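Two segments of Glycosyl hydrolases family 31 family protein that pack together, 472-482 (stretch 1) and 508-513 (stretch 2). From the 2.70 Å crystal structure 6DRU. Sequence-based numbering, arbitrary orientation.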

ATOM      1  N   GLY A 472       6.786  24.027 -15.407  1.00 49.36           N
ATOM      2  CA  GLY A 472       7.873  24.425 -14.536  1.00 41.79           C
ATOM      3  C   GLY A 472       7.474  24.214 -13.098  1.00 54.48           C
ATOM      4  O   GLY A 472       6.544  23.457 -12.809  1.00 62.39           O
ATOM      5  N   TYR A 473       8.170  24.893 -12.191  1.00 47.13           N
ATOM      6  CA  TYR A 473       7.845  24.752 -10.778  1.00 50.89           C
ATOM      7  C   TYR A 473       8.463  25.918 -10.009  1.00 54.32           C
ATOM      8  O   TYR A 473       8.710  26.988 -10.577  1.00 52.91           O
ATOM      9  N   ILE A 474       8.699  25.705  -8.712  1.00 57.49           N
ATOM     10  CA  ILE A 474       9.225  26.753  -7.849  1.00 55.73           C
ATOM     11  C   ILE A 474      10.585  27.205  -8.354  1.00 59.56           C
ATOM     12  O   ILE A 474      11.490  26.391  -8.576  1.00 64.94           O
ATOM     13  N   GLY A 475      10.734  28.515  -8.543  1.00 63.09           N
ATOM     14  CA  GLY A 475      12.008  29.067  -8.955  1.00 60.92           C
ATOM     15  C   GLY A 475      12.374  28.835 -10.402  1.00 60.81           C
ATOM     16  O   GLY A 475      13.545  28.967 -10.761  1.00 56.06           O
ATOM     17  N   SER A 476      11.400  28.495 -11.252  1.00 62.60           N
ATOM     18  CA  SER A 476      11.691  28.282 -12.665  1.00 63.70           C
ATOM     19  C   SER A 476      12.198  29.542 -13.351  1.00 59.08           C
ATOM     20  O   SER A 476      12.787  29.449 -14.434  1.00 61.21           O
ATOM     21  N   GLN A 477      11.992  30.717 -12.747  1.00 58.68           N
ATOM     22  CA  GLN A 477      12.447  31.959 -13.356  1.00 62.12           C
ATOM     23  C   GLN A 477      13.965  32.069 -13.400  1.00 61.73           C
ATOM     24  O   GLN A 477      14.482  32.973 -14.063  1.00 67.22           O
ATOM     25  N   ARG A 478      14.687  31.174 -12.725  1.00 62.51           N
ATOM     26  CA  ARG A 478      16.142  31.225 -12.721  1.00 57.57           C
ATOM     27  C   ARG A 478      16.754  30.796 -14.048  1.00 63.58           C
ATOM     28  O   ARG A 478      17.964  30.966 -14.231  1.00 66.80           O
ATOM     29  N   PHE A 479      15.963  30.253 -14.967  1.00 58.67           N
ATOM     30  CA  PHE A 479      16.471  29.711 -16.218  1.00 64.47           C
ATOM     31  C   PHE A 479      16.259  30.691 -17.367  1.00 62.55           C
ATOM     32  O   PHE A 479      15.350  31.524 -17.340  1.00 60.34           O
ATOM     33  N   CYS A 480      17.114  30.576 -18.385  1.00 62.04           N
ATOM     34  CA  CYS A 480      16.876  31.240 -19.663  1.00 60.57           C
ATOM     35  C   CYS A 480      15.695  30.572 -20.356  1.00 58.76           C
ATOM     36  O   CYS A 480      15.855  29.981 -21.429  1.00 60.65           O
ATOM     37  N   SER A 481      14.511  30.656 -19.756  1.00 58.64           N
ATOM     38  CA  SER A 481      13.368  29.874 -20.199  1.00 58.89           C
ATOM     39  C   SER A 481      12.096  30.684 -20.004  1.00 58.38           C
ATOM     40  O   SER A 481      11.913  31.323 -18.965  1.00 59.99           O
ATOM     41  N   MET A 482      11.222  30.650 -21.007  1.00 56.06           N
ATOM     42  CA  MET A 482       9.944  31.346 -20.966  1.00 63.12           C
ATOM     43  C   MET A 482       8.804  30.335 -20.977  1.00 63.59           C
ATOM     44  O   MET A 482       8.880  29.302 -21.650  1.00 66.85           O
ATOM     45  N   THR A 508       3.487  34.191  -8.805  1.00 59.50           N
ATOM     46  CA  THR A 508       4.281  33.016  -8.474  1.00 61.31           C
ATOM     47  C   THR A 508       5.776  33.266  -8.631  1.00 67.12           C
ATOM     48  O   THR A 508       6.582  32.485  -8.109  1.00 70.58           O
ATOM     49  N   GLY A 509       6.163  34.341  -9.316  1.00 56.71           N
ATOM     50  CA  GLY A 509       7.556  34.665  -9.541  1.00 55.19           C
ATOM     51  C   GLY A 509       8.019  34.509 -10.972  1.00 63.20           C
ATOM     52  O   GLY A 509       9.210  34.709 -11.241  1.00 65.51           O
ATOM     53  N   TRP A 510       7.127  34.167 -11.898  1.00 61.60           N
ATOM     54  CA  TRP A 510       7.485  33.928 -13.290  1.00 61.48           C
ATOM     55  C   TRP A 510       7.214  35.192 -14.097  1.00 65.35           C
ATOM     56  O   TRP A 510       6.069  35.652 -14.169  1.00 57.00           O
ATOM     57  N   GLY A 511       8.261  35.740 -14.709  1.00 61.56           N
ATOM     58  CA  GLY A 511       8.120  36.937 -15.513  1.00 59.90           C
ATOM     59  C   GLY A 511       8.097  36.653 -17.000  1.00 58.18           C
ATOM     60  O   GLY A 511       7.377  37.313 -17.754  1.00 57.15           O
ATOM     61  N   TRP A 512       8.881  35.665 -17.435  1.00 60.33           N
ATOM     62  CA  TRP A 512       8.974  35.310 -18.851  1.00 52.88           C
ATOM     63  C   TRP A 512       7.765  34.450 -19.214  1.00 61.22           C
ATOM     64  O   TRP A 512       7.817  33.218 -19.242  1.00 62.82           O
ATOM     65  N   TRP A 513       6.654  35.124 -19.507  1.00 66.72           N
ATOM     66  CA  TRP A 513       5.387  34.468 -19.797  1.00 60.40           C
ATOM     67  C   TRP A 513       4.819  35.009 -21.102  1.00 64.77           C
ATOM     68  O   TRP A 513       5.021  36.175 -21.449  1.00 68.36           O
TER

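Two tryptophans and one glutamine carry most of this contact, which buries 430 Å² between two stretches in which indole rings meet both backbone and side-chain atoms. Trp512 covers the most surface. Its CA-to-CB bond points toward stretch 1, and chi1 in the m well with chi2 near 22° lays the indole along the chain from Phe479 to Met482. The carbonyl of Phe479 sits over one ring face, its O 4.3 Å from Trp512 CZ3, while Cys480 CA comes within 3.9 Å of Trp512 CZ3 and Ser481 O within 3.5 Å of Trp512 CE3. These closest contacts involve backbone atoms of stretch 1; the CA-to-CB bonds of Cys480 and Ser481 point away from stretch 2, and Cys480 is bonded covalently to a group elsewhere in the structure. Met482 closes this end: its CB meets Trp512 CB at 3.8 Å, its CA makes a CA-H...O contact to Trp512 O at 3.3 Å, and its p, t, p side chain leads away.

Trp510 starts sideways, but its m rotamer, with chi2 near -20°, brings the indole nearer to stretch 1. Its edge is the polar one: Trp510 NE1 gives a weak hydrogen bond to Tyr473 O at 3.4 Å. Tyr473 O also accepts from Ser476 N at 3.2 Å within the type II turn, so one carbonyl serves both the turn and the indole.

The CA-to-CB bond of Gln477 points toward stretch 2, with chi1 p and chi2 m. Its CB lies 3.4 Å from Gly509 O, and its OE1 reaches the Trp510 ring edge, 3.5 Å from CD1 of that tryptophan. A water ties the polar groups together, its O accepting from Gly475 N at 2.7 Å and weakly from Trp510 NE1 at 3.2 Å, and donating to Gln477 OE1 at 2.7 Å and Thr508 O at 3.2 Å. Gly509, at positive phi in a Schellman motif, is called for by its own backbone angles.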

ATOM      1  CB  TYR A 473       8.308  23.382 -10.254  1.00 51.80           C
ATOM      2  CG  TYR A 473       7.555  22.924  -9.028  1.00 58.41           C
ATOM      3  CD1 TYR A 473       6.167  22.890  -9.018  1.00 60.54           C
ATOM      4  CD2 TYR A 473       8.230  22.528  -7.881  1.00 53.28           C
ATOM      5  CE1 TYR A 473       5.470  22.476  -7.901  1.00 63.65           C
ATOM      6  CE2 TYR A 473       7.540  22.109  -6.757  1.00 57.16           C
ATOM      7  CZ  TYR A 473       6.160  22.086  -6.774  1.00 65.35           C
ATOM      8  OH  TYR A 473       5.464  21.671  -5.661  1.00 62.55           O
ATOM      9  CB  ILE A 474       9.304  26.248  -6.400  1.00 52.38           C
ATOM     10  CG1 ILE A 474       7.927  25.787  -5.919  1.00 57.71           C
ATOM     11  CG2 ILE A 474       9.849  27.324  -5.487  1.00 44.97           C
ATOM     12  CD1 ILE A 474       7.952  25.066  -4.590  1.00 49.69           C
ATOM     13  CB  SER A 476      10.445  27.764 -13.391  1.00 63.69           C
ATOM     14  OG  SER A 476      10.243  26.382 -13.155  1.00 61.04           O
ATOM     15  CB  GLN A 477      11.865  33.164 -12.611  1.00 55.26           C
ATOM     16  CG  GLN A 477      12.408  33.371 -11.207  1.00 56.07           C
ATOM     17  CD  GLN A 477      11.652  32.575 -10.163  1.00 63.80           C
ATOM     18  OE1 GLN A 477      10.751  31.802 -10.484  1.00 60.02           O
ATOM     19  NE2 GLN A 477      12.012  32.771  -8.899  1.00 60.45           N
ATOM     20  CB  ARG A 478      16.691  30.341 -11.601  1.00 56.12           C
ATOM     21  CG  ARG A 478      16.602  28.854 -11.903  1.00 63.58           C
ATOM     22  CD  ARG A 478      17.083  28.014 -10.734  1.00 59.66           C
ATOM     23  NE  ARG A 478      16.181  28.106  -9.591  1.00 61.55           N
ATOM     24  CZ  ARG A 478      16.354  27.452  -8.448  1.00 62.20           C
ATOM     25  NH1 ARG A 478      17.402  26.654  -8.289  1.00 67.58           N
ATOM     26  NH2 ARG A 478      15.479  27.597  -7.462  1.00 63.15           N
ATOM     27  CB  PHE A 479      15.784  28.386 -16.559  1.00 65.16           C
ATOM     28  CG  PHE A 479      15.886  27.347 -15.479  1.00 62.65           C
ATOM     29  CD1 PHE A 479      17.113  26.818 -15.119  1.00 62.19           C
ATOM     30  CD2 PHE A 479      14.748  26.883 -14.839  1.00 66.84           C
ATOM     31  CE1 PHE A 479      17.206  25.856 -14.131  1.00 58.23           C
ATOM     32  CE2 PHE A 479      14.835  25.920 -13.850  1.00 62.25           C
ATOM     33  CZ  PHE A 479      16.067  25.406 -13.496  1.00 52.74           C
ATOM     34  CB  CYS A 480      18.119  31.179 -20.557  1.00 62.25           C
ATOM     35  SG  CYS A 480      19.624  31.934 -19.884  1.00 98.47           S
ATOM     36  CB  SER A 481      13.276  28.552 -19.428  1.00 55.97           C
ATOM     37  OG  SER A 481      12.217  27.747 -19.915  1.00 68.40           O
ATOM     38  CB  MET A 482       9.803  32.318 -22.143  1.00 57.13           C
ATOM     39  CG  MET A 482       9.797  31.656 -23.510  1.00 67.10           C
ATOM     40  SD  MET A 482       9.616  32.832 -24.864  1.00 66.95           S
ATOM     41  CE  MET A 482      11.317  33.342 -25.099  1.00 59.21           C
ATOM     42  CB  THR A 508       3.848  31.830  -9.345  1.00 65.00           C
ATOM     43  OG1 THR A 508       2.418  31.792  -9.424  1.00 62.85           O
ATOM     44  CG2 THR A 508       4.342  30.509  -8.764  1.00 63.52           C
ATOM     45  CB  TRP A 510       6.698  32.750 -13.865  1.00 53.56           C
ATOM     46  CG  TRP A 510       6.792  31.496 -13.052  1.00 60.08           C
ATOM     47  CD1 TRP A 510       7.746  31.181 -12.125  1.00 63.04           C
ATOM     48  CD2 TRP A 510       5.890  30.384 -13.092  1.00 57.90           C
ATOM     49  NE1 TRP A 510       7.492  29.943 -11.587  1.00 60.55           N
ATOM     50  CE2 TRP A 510       6.359  29.432 -12.165  1.00 56.70           C
ATOM     51  CE3 TRP A 510       4.733  30.102 -13.823  1.00 59.19           C
ATOM     52  CZ2 TRP A 510       5.710  28.219 -11.950  1.00 65.70           C
ATOM     53  CZ3 TRP A 510       4.090  28.897 -13.608  1.00 64.85           C
ATOM     54  CH2 TRP A 510       4.581  27.971 -12.679  1.00 63.65           C
ATOM     55  CB  TRP A 512      10.284  34.588 -19.144  1.00 46.46           C
ATOM     56  CG  TRP A 512      11.534  35.366 -18.809  1.00 54.18           C
ATOM     57  CD1 TRP A 512      11.653  36.411 -17.934  1.00 52.68           C
ATOM     58  CD2 TRP A 512      12.843  35.153 -19.355  1.00 55.51           C
ATOM     59  NE1 TRP A 512      12.952  36.855 -17.899  1.00 54.82           N
ATOM     60  CE2 TRP A 512      13.703  36.101 -18.763  1.00 58.59           C
ATOM     61  CE3 TRP A 512      13.372  34.252 -20.285  1.00 49.09           C
ATOM     62  CZ2 TRP A 512      15.061  36.174 -19.072  1.00 59.47           C
ATOM     63  CZ3 TRP A 512      14.721  34.325 -20.589  1.00 49.19           C
ATOM     64  CH2 TRP A 512      15.549  35.279 -19.984  1.00 61.57           C
ATOM     65  CB  TRP A 513       4.387  34.677 -18.655  1.00 59.44           C
ATOM     66  CG  TRP A 513       3.073  33.997 -18.859  1.00 59.62           C
ATOM     67  CD1 TRP A 513       2.750  32.717 -18.518  1.00 70.10           C
ATOM     68  CD2 TRP A 513       1.900  34.563 -19.450  1.00 62.90           C
ATOM     69  NE1 TRP A 513       1.445  32.450 -18.859  1.00 70.51           N
ATOM     70  CE2 TRP A 513       0.902  33.568 -19.434  1.00 65.64           C
ATOM     71  CE3 TRP A 513       1.597  35.815 -19.992  1.00 64.97           C
ATOM     72  CZ2 TRP A 513      -0.376  33.788 -19.939  1.00 66.00           C
ATOM     73  CZ3 TRP A 513       0.328  36.031 -20.493  1.00 60.70           C
ATOM     74  CH2 TRP A 513      -0.643  35.025 -20.458  1.00 63.73           C
TER
HETATM   75  O   HOH W   1       8.950  30.536  -8.839  1.00 54.60           O